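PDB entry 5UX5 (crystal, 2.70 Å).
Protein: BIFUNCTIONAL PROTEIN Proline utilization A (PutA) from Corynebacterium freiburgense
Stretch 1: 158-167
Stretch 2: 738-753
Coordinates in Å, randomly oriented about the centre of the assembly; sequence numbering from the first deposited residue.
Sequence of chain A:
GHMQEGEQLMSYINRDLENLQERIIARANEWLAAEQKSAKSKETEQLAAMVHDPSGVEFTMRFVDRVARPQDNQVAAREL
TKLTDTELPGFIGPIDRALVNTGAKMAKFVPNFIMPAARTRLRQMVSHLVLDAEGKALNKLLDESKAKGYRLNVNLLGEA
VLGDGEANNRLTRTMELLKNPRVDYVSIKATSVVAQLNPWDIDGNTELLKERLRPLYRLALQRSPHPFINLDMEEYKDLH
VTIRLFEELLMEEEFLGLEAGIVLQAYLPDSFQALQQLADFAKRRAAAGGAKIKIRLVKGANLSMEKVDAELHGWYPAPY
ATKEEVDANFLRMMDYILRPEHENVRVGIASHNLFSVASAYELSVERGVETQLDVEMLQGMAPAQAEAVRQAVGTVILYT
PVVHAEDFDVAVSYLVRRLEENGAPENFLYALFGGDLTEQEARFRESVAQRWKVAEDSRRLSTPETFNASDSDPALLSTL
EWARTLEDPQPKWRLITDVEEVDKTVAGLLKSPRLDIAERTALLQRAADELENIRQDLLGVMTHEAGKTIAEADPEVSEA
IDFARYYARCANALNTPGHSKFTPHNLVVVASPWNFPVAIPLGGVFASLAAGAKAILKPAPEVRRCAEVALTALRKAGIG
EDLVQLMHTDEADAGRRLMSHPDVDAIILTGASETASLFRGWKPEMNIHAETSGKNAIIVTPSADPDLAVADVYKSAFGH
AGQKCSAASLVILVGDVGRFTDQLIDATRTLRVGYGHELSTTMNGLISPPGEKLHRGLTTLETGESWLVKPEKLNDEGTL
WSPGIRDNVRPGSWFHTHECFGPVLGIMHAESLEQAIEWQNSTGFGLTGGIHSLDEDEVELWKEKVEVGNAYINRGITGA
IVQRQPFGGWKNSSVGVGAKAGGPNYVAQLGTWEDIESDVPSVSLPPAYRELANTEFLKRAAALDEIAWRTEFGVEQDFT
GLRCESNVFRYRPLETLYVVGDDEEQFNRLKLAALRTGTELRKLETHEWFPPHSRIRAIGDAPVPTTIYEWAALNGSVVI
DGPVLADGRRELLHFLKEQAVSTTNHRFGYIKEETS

Stretch 1 (158-167) GEAVLGDGEA
Stretch 2 (738-753) GRFTDQLIDATRTLRV

Stretch 1 is a loop that turns into a helix at Asp-164, with Gly-163 at the N-cap. Stretch 2 is helical over most of its length. The register is set by Gly-163 CA, 4.1 Å from Ala-747 CA.

A glycine N-cap has no side chain to receive the first amides of its helix, and stretch 2 supplies acceptors instead. Asp-164 N donates to Thr-750 OG1 at 2.5 Å. Gly-165 N donates to Asp-746 OD1 at 2.8 Å, and Glu-166 N to Asp-746 OD2 at 2.9 Å. One carboxylate thus serves two successive amides; Asp-746 has chi1 t (-171°) and chi2 18°. Ala-167 N is satisfied within the helix, by Gly-163 O at 3.1 Å. Thr-750, chi1 m, also uses OG1 to donate to Asp-746 O at 2.8 Å.

Gly-163 (phi/psi -140/172) lies close against the helix. Gly-163 CA is 3.0 Å from Thr-750 OG1. A CB here would clash with Asp-746 CG and Ala-747 N. Leu-162 O receives a CA-H...O contact from Ala-747 CA at 3.5 Å. Leu-162 (m, t) points toward the helix, and its CB meets Ala-747 CB at 4.0 Å.

Before the turn, Ala-160 O accepts from Gln-743 NE2 at 3.0 Å, with an angle of 160° at the hydrogen. Ala-160 O also takes a weak bond from Leu-162 N at 3.1 Å. Gln-743 is m, m with chi3 72°; NE2 also bonds elsewhere in the structure.

Salt bridges involve Glu-159 and Asp-164. Asp-164 (m, chi2 -32°) presents OD2 to Arg-752 NH2 at 2.9 Å and NH1 at 3.0 Å, at the guanidinium edge. Its OD1 is satisfied elsewhere. Glu-159 OE2 lies 3.4 Å from Arg-739 NE, a longer pairing, and the glutamate is poorly ordered.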

ATOM      1  N   GLY A 158      14.784 -12.327  16.317  1.00 46.96           N
ATOM      2  CA  GLY A 158      15.881 -12.157  15.380  1.00 52.29           C
ATOM      3  C   GLY A 158      15.512 -11.281  14.200  1.00 57.81           C
ATOM      4  O   GLY A 158      14.585 -10.480  14.271  1.00 57.67           O
ATOM      5  N   GLU A 159      16.305 -11.434  13.134  1.00 63.49           N
ATOM      6  CA  GLU A 159      16.169 -10.665  11.897  1.00 63.82           C
ATOM      7  C   GLU A 159      14.749 -10.769  11.347  1.00 51.06           C
ATOM      8  O   GLU A 159      14.098 -11.810  11.455  1.00 57.03           O
ATOM      9  CB  GLU A 159      17.187 -11.184  10.858  1.00 71.64           C
ATOM     10  CG  GLU A 159      17.871 -10.154   9.935  1.00 77.91           C
ATOM     11  CD  GLU A 159      18.976 -10.779   9.058  1.00 92.94           C
ATOM     12  OE1 GLU A 159      18.942 -12.003   8.773  1.00 98.43           O
ATOM     13  OE2 GLU A 159      19.899 -10.045   8.650  1.00 98.43           O
ATOM     14  N   ALA A 160      14.276  -9.688  10.730  1.00 44.29           N
ATOM     15  CA  ALA A 160      12.932  -9.690  10.161  1.00 36.03           C
ATOM     16  C   ALA A 160      12.786 -10.850   9.190  1.00 36.05           C
ATOM     17  O   ALA A 160      13.688 -11.132   8.398  1.00 41.37           O
ATOM     18  CB  ALA A 160      12.642  -8.380   9.434  1.00 29.12           C
ATOM     19  N   VAL A 161      11.657 -11.547   9.275  1.00 32.64           N
ATOM     20  CA  VAL A 161      11.427 -12.738   8.460  1.00 29.82           C
ATOM     21  C   VAL A 161      10.780 -12.274   7.157  1.00 32.69           C
ATOM     22  O   VAL A 161       9.559 -12.298   6.992  1.00 42.40           O
ATOM     23  CB  VAL A 161      10.597 -13.790   9.187  1.00 35.73           C
ATOM     24  CG1 VAL A 161      10.520 -15.056   8.348  1.00 40.50           C
ATOM     25  CG2 VAL A 161      11.193 -14.087  10.543  1.00 30.21           C
ATOM     26  N   LEU A 162      11.631 -11.874   6.204  1.00 33.61           N
ATOM     27  CA  LEU A 162      11.216 -11.444   4.877  1.00 32.43           C
ATOM     28  C   LEU A 162      11.362 -12.519   3.809  1.00 35.46           C
ATOM     29  O   LEU A 162      10.736 -12.399   2.752  1.00 34.83           O
ATOM     30  CB  LEU A 162      12.007 -10.197   4.469  1.00 29.43           C
ATOM     31  CG  LEU A 162      11.798  -9.096   5.522  1.00 37.64           C
ATOM     32  CD1 LEU A 162      12.598  -7.831   5.264  1.00 40.41           C
ATOM     33  CD2 LEU A 162      10.337  -8.758   5.643  1.00 34.90           C
ATOM     34  N   GLY A 163      12.144 -13.581   4.059  1.00 41.01           N
ATOM     35  CA  GLY A 163      12.343 -14.621   3.067  1.00 43.43           C
ATOM     36  C   GLY A 163      12.349 -16.012   3.673  1.00 39.43           C
ATOM     37  O   GLY A 163      12.337 -16.180   4.891  1.00 37.65           O
ATOM     38  N   ASP A 164      12.370 -17.019   2.799  1.00 42.88           N
ATOM     39  CA  ASP A 164      12.384 -18.395   3.295  1.00 39.83           C
ATOM     40  C   ASP A 164      13.677 -18.736   4.023  1.00 39.22           C
ATOM     41  O   ASP A 164      13.690 -19.651   4.850  1.00 42.28           O
ATOM     42  CB  ASP A 164      12.164 -19.394   2.160  1.00 42.20           C
ATOM     43  CG  ASP A 164      10.708 -19.461   1.701  1.00 56.30           C
ATOM     44  OD1 ASP A 164       9.764 -19.270   2.533  1.00 53.22           O
ATOM     45  OD2 ASP A 164      10.529 -19.716   0.483  1.00 62.41           O
ATOM     46  N   GLY A 165      14.770 -18.043   3.718  1.00 47.49           N
ATOM     47  CA  GLY A 165      16.049 -18.274   4.372  1.00 37.00           C
ATOM     48  C   GLY A 165      15.965 -18.016   5.859  1.00 45.31           C
ATOM     49  O   GLY A 165      16.276 -18.889   6.667  1.00 45.85           O
ATOM     50  N   GLU A 166      15.579 -16.800   6.241  1.00 46.98           N
ATOM     51  CA  GLU A 166      15.438 -16.505   7.655  1.00 42.84           C
ATOM     52  C   GLU A 166      14.289 -17.271   8.285  1.00 42.86           C
ATOM     53  O   GLU A 166      14.349 -17.590   9.473  1.00 51.94           O
ATOM     54  CB  GLU A 166      15.254 -15.014   7.861  1.00 47.91           C
ATOM     55  CG  GLU A 166      15.162 -14.597   9.313  1.00 52.20           C
ATOM     56  CD  GLU A 166      16.382 -14.933  10.148  1.00 54.46           C
ATOM     57  OE1 GLU A 166      17.522 -15.000   9.594  1.00 42.84           O
ATOM     58  OE2 GLU A 166      16.173 -15.063  11.387  1.00 52.65           O
ATOM     59  N   ALA A 167      13.245 -17.585   7.522  1.00 40.09           N
ATOM     60  CA  ALA A 167      12.145 -18.360   8.089  1.00 35.81           C
ATOM     61  C   ALA A 167      12.613 -19.750   8.499  1.00 46.15           C
ATOM     62  O   ALA A 167      12.180 -20.295   9.526  1.00 48.70           O
ATOM     63  CB  ALA A 167      11.005 -18.456   7.088  1.00 32.73           C
ATOM     64  N   GLY A 738      24.438  -2.484   5.692  1.00 56.72           N
ATOM     65  CA  GLY A 738      24.302  -3.613   6.612  1.00 58.96           C
ATOM     66  C   GLY A 738      23.449  -4.767   6.110  1.00 49.65           C
ATOM     67  O   GLY A 738      23.732  -5.405   5.088  1.00 50.88           O
ATOM     68  N   ARG A 739      22.418  -5.106   6.868  1.00 47.71           N
ATOM     69  CA  ARG A 739      21.682  -6.320   6.538  1.00 55.36           C
ATOM     70  C   ARG A 739      20.846  -6.191   5.265  1.00 54.26           C
ATOM     71  O   ARG A 739      20.326  -7.211   4.791  1.00 53.04           O
ATOM     72  CB  ARG A 739      20.802  -6.707   7.725  1.00 62.44           C
ATOM     73  CG  ARG A 739      21.489  -6.479   9.072  1.00 69.01           C
ATOM     74  CD  ARG A 739      20.720  -7.143  10.209  1.00 68.56           C
ATOM     75  NE  ARG A 739      19.276  -6.966  10.067  1.00 63.95           N
ATOM     76  CZ  ARG A 739      18.636  -5.848  10.392  1.00 59.11           C
ATOM     77  NH1 ARG A 739      19.308  -4.812  10.870  1.00 64.83           N
ATOM     78  NH2 ARG A 739      17.329  -5.761  10.250  1.00 50.14           N
ATOM     79  N   PHE A 740      20.759  -4.986   4.682  1.00 45.20           N
ATOM     80  CA  PHE A 740      19.844  -4.716   3.576  1.00 39.16           C
ATOM     81  C   PHE A 740      19.979  -5.733   2.451  1.00 39.72           C
ATOM     82  O   PHE A 740      18.999  -6.361   2.044  1.00 37.63           O
ATOM     83  CB  PHE A 740      20.072  -3.299   3.019  1.00 42.58           C
ATOM     84  CG  PHE A 740      19.179  -2.975   1.848  1.00 37.97           C
ATOM     85  CD1 PHE A 740      17.900  -2.459   2.059  1.00 39.15           C
ATOM     86  CD2 PHE A 740      19.587  -3.217   0.552  1.00 38.49           C
ATOM     87  CE1 PHE A 740      17.051  -2.193   1.006  1.00 31.48           C
ATOM     88  CE2 PHE A 740      18.737  -2.956  -0.509  1.00 43.60           C
ATOM     89  CZ  PHE A 740      17.460  -2.440  -0.276  1.00 39.35           C
ATOM     90  N   THR A 741      21.187  -5.873   1.901  1.00 40.63           N
ATOM     91  CA  THR A 741      21.330  -6.663   0.684  1.00 43.97           C
ATOM     92  C   THR A 741      21.027  -8.136   0.936  1.00 48.03           C
ATOM     93  O   THR A 741      20.302  -8.765   0.152  1.00 50.02           O
ATOM     94  CB  THR A 741      22.727  -6.497   0.098  1.00 48.79           C
ATOM     95  OG1 THR A 741      23.139  -5.125   0.214  1.00 53.07           O
ATOM     96  CG2 THR A 741      22.694  -6.910  -1.371  1.00 39.45           C
ATOM     97  N   ASP A 742      21.558  -8.702   2.027  1.00 41.82           N
ATOM     98  CA  ASP A 742      21.227 -10.084   2.359  1.00 38.25           C
ATOM     99  C   ASP A 742      19.715 -10.272   2.425  1.00 39.84           C
ATOM    100  O   ASP A 742      19.168 -11.206   1.823  1.00 38.90           O
ATOM    101  CB  ASP A 742      21.846 -10.487   3.697  1.00 38.91           C
ATOM    102  CG  ASP A 742      23.319 -10.814   3.615  1.00 52.57           C
ATOM    103  OD1 ASP A 742      23.845 -11.221   2.537  1.00 48.00           O
ATOM    104  OD2 ASP A 742      23.947 -10.688   4.690  1.00 51.23           O
ATOM    105  N   GLN A 743      19.023  -9.390   3.162  1.00 35.44           N
ATOM    106  CA  GLN A 743      17.575  -9.526   3.334  1.00 34.01           C
ATOM    107  C   GLN A 743      16.823  -9.357   2.018  1.00 40.95           C
ATOM    108  O   GLN A 743      15.848 -10.077   1.761  1.00 35.53           O
ATOM    109  CB  GLN A 743      17.059  -8.513   4.359  1.00 33.02           C
ATOM    110  CG  GLN A 743      17.513  -8.792   5.781  1.00 39.74           C
ATOM    111  CD  GLN A 743      16.561  -9.713   6.513  1.00 44.52           C
ATOM    112  OE1 GLN A 743      16.502 -10.911   6.226  1.00 38.33           O
ATOM    113  NE2 GLN A 743      15.807  -9.162   7.463  1.00 47.47           N
ATOM    114  N   LEU A 744      17.230  -8.382   1.191  1.00 40.34           N
ATOM    115  CA  LEU A 744      16.612  -8.213  -0.121  1.00 33.14           C
ATOM    116  C   LEU A 744      16.756  -9.474  -0.953  1.00 34.02           C
ATOM    117  O   LEU A 744      15.799  -9.918  -1.598  1.00 37.91           O
ATOM    118  CB  LEU A 744      17.232  -7.025  -0.856  1.00 41.70           C
ATOM    119  CG  LEU A 744      16.848  -6.898  -2.336  1.00 33.30           C
ATOM    120  CD1 LEU A 744      15.355  -6.650  -2.456  1.00 31.84           C
ATOM    121  CD2 LEU A 744      17.650  -5.817  -3.050  1.00 33.83           C
ATOM    122  N   ILE A 745      17.942 -10.075  -0.932  1.00 35.45           N
ATOM    123  CA  ILE A 745      18.154 -11.320  -1.665  1.00 36.49           C
ATOM    124  C   ILE A 745      17.221 -12.409  -1.148  1.00 36.01           C
ATOM    125  O   ILE A 745      16.525 -13.071  -1.928  1.00 37.18           O
ATOM    126  CB  ILE A 745      19.634 -11.740  -1.585  1.00 41.69           C
ATOM    127  CG1 ILE A 745      20.482 -10.782  -2.415  1.00 41.73           C
ATOM    128  CG2 ILE A 745      19.834 -13.174  -2.032  1.00 39.38           C
ATOM    129  CD1 ILE A 745      21.926 -11.013  -2.306  1.00 40.62           C
ATOM    130  N   ASP A 746      17.151 -12.574   0.180  1.00 38.05           N
ATOM    131  CA  ASP A 746      16.284 -13.594   0.766  1.00 35.27           C
ATOM    132  C   ASP A 746      14.824 -13.365   0.381  1.00 35.41           C
ATOM    133  O   ASP A 746      14.104 -14.296  -0.005  1.00 34.03           O
ATOM    134  CB  ASP A 746      16.470 -13.610   2.282  1.00 35.08           C
ATOM    135  CG  ASP A 746      15.777 -14.797   2.951  1.00 46.80           C
ATOM    136  OD1 ASP A 746      15.447 -15.772   2.242  1.00 48.55           O
ATOM    137  OD2 ASP A 746      15.581 -14.774   4.191  1.00 47.57           O
ATOM    138  N   ALA A 747      14.365 -12.122   0.477  1.00 35.07           N
ATOM    139  CA  ALA A 747      12.979 -11.822   0.131  1.00 34.21           C
ATOM    140  C   ALA A 747      12.693 -12.082  -1.350  1.00 40.18           C
ATOM    141  O   ALA A 747      11.595 -12.514  -1.712  1.00 38.47           O
ATOM    142  CB  ALA A 747      12.668 -10.378   0.507  1.00 31.80           C
ATOM    143  N   THR A 748      13.649 -11.780  -2.230  1.00 41.83           N
ATOM    144  CA  THR A 748      13.404 -11.946  -3.661  1.00 42.06           C
ATOM    145  C   THR A 748      13.350 -13.421  -4.056  1.00 44.15           C
ATOM    146  O   THR A 748      12.463 -13.845  -4.808  1.00 47.50           O
ATOM    147  CB  THR A 748      14.475 -11.195  -4.447  1.00 38.09           C
ATOM    148  OG1 THR A 748      14.430  -9.828  -4.062  1.00 33.00           O
ATOM    149  CG2 THR A 748      14.210 -11.269  -5.930  1.00 34.31           C
ATOM    150  N   ARG A 749      14.296 -14.223  -3.563  1.00 41.36           N
ATOM    151  CA  ARG A 749      14.233 -15.659  -3.814  1.00 36.40           C
ATOM    152  C   ARG A 749      12.935 -16.277  -3.279  1.00 36.33           C
ATOM    153  O   ARG A 749      12.552 -17.359  -3.730  1.00 37.14           O
ATOM    154  CB  ARG A 749      15.450 -16.354  -3.211  1.00 37.63           C
ATOM    155  CG  ARG A 749      16.793 -15.878  -3.754  1.00 45.64           C
ATOM    156  CD  ARG A 749      17.909 -16.935  -3.509  1.00 52.87           C
ATOM    157  NE  ARG A 749      19.227 -16.573  -4.057  1.00 58.23           N
ATOM    158  CZ  ARG A 749      19.563 -16.587  -5.357  1.00 68.30           C
ATOM    159  NH1 ARG A 749      18.687 -16.929  -6.308  1.00 63.18           N
ATOM    160  NH2 ARG A 749      20.797 -16.247  -5.721  1.00 71.30           N
ATOM    161  N   THR A 750      12.251 -15.626  -2.323  1.00 36.23           N
ATOM    162  CA  THR A 750      11.040 -16.193  -1.729  1.00 44.73           C
ATOM    163  C   THR A 750       9.751 -15.915  -2.524  1.00 48.27           C
ATOM    164  O   THR A 750       8.763 -16.629  -2.336  1.00 58.21           O
ATOM    165  CB  THR A 750      10.904 -15.700  -0.274  1.00 43.46           C
ATOM    166  OG1 THR A 750      12.039 -16.139   0.477  1.00 33.79           O
ATOM    167  CG2 THR A 750       9.674 -16.250   0.415  1.00 40.25           C
ATOM    168  N   LEU A 751       9.723 -14.936  -3.420  1.00 45.77           N
ATOM    169  CA  LEU A 751       8.516 -14.694  -4.207  1.00 31.89           C
ATOM    170  C   LEU A 751       8.075 -15.933  -4.981  1.00 37.49           C
ATOM    171  O   LEU A 751       8.883 -16.590  -5.643  1.00 42.31           O
ATOM    172  CB  LEU A 751       8.748 -13.545  -5.180  1.00 31.62           C
ATOM    173  CG  LEU A 751       8.843 -12.168  -4.559  1.00 31.84           C
ATOM    174  CD1 LEU A 751       9.463 -11.227  -5.563  1.00 30.69           C
ATOM    175  CD2 LEU A 751       7.445 -11.708  -4.146  1.00 29.31           C
ATOM    176  N   ARG A 752       6.769 -16.211  -4.945  1.00 32.39           N
ATOM    177  CA  ARG A 752       6.187 -17.347  -5.659  1.00 42.01           C
ATOM    178  C   ARG A 752       5.781 -16.873  -7.056  1.00 47.86           C
ATOM    179  O   ARG A 752       4.861 -16.059  -7.199  1.00 45.38           O
ATOM    180  CB  ARG A 752       4.961 -17.905  -4.939  1.00 44.21           C
ATOM    181  CG  ARG A 752       5.130 -18.357  -3.493  1.00 53.11           C
ATOM    182  CD  ARG A 752       6.296 -19.290  -3.200  1.00 58.52           C
ATOM    183  NE  ARG A 752       6.480 -19.393  -1.751  1.00 57.96           N
ATOM    184  CZ  ARG A 752       7.626 -19.703  -1.147  1.00 57.06           C
ATOM    185  NH1 ARG A 752       8.732 -19.948  -1.865  1.00 49.12           N
ATOM    186  NH2 ARG A 752       7.664 -19.755   0.187  1.00 56.75           N
ATOM    187  N   VAL A 753       6.462 -17.375  -8.084  1.00 44.39           N
ATOM    188  CA  VAL A 753       6.184 -17.009  -9.465  1.00 35.02           C
ATOM    189  C   VAL A 753       5.139 -17.966 -10.021  1.00 35.73           C
ATOM    190  O   VAL A 753       5.260 -19.185  -9.876  1.00 43.45           O
ATOM    191  CB  VAL A 753       7.472 -17.044 -10.310  1.00 36.18           C
ATOM    192  CG1 VAL A 753       7.191 -16.629 -11.733  1.00 36.53           C
ATOM    193  CG2 VAL A 753       8.531 -16.151  -9.710  1.00 35.65           C
TER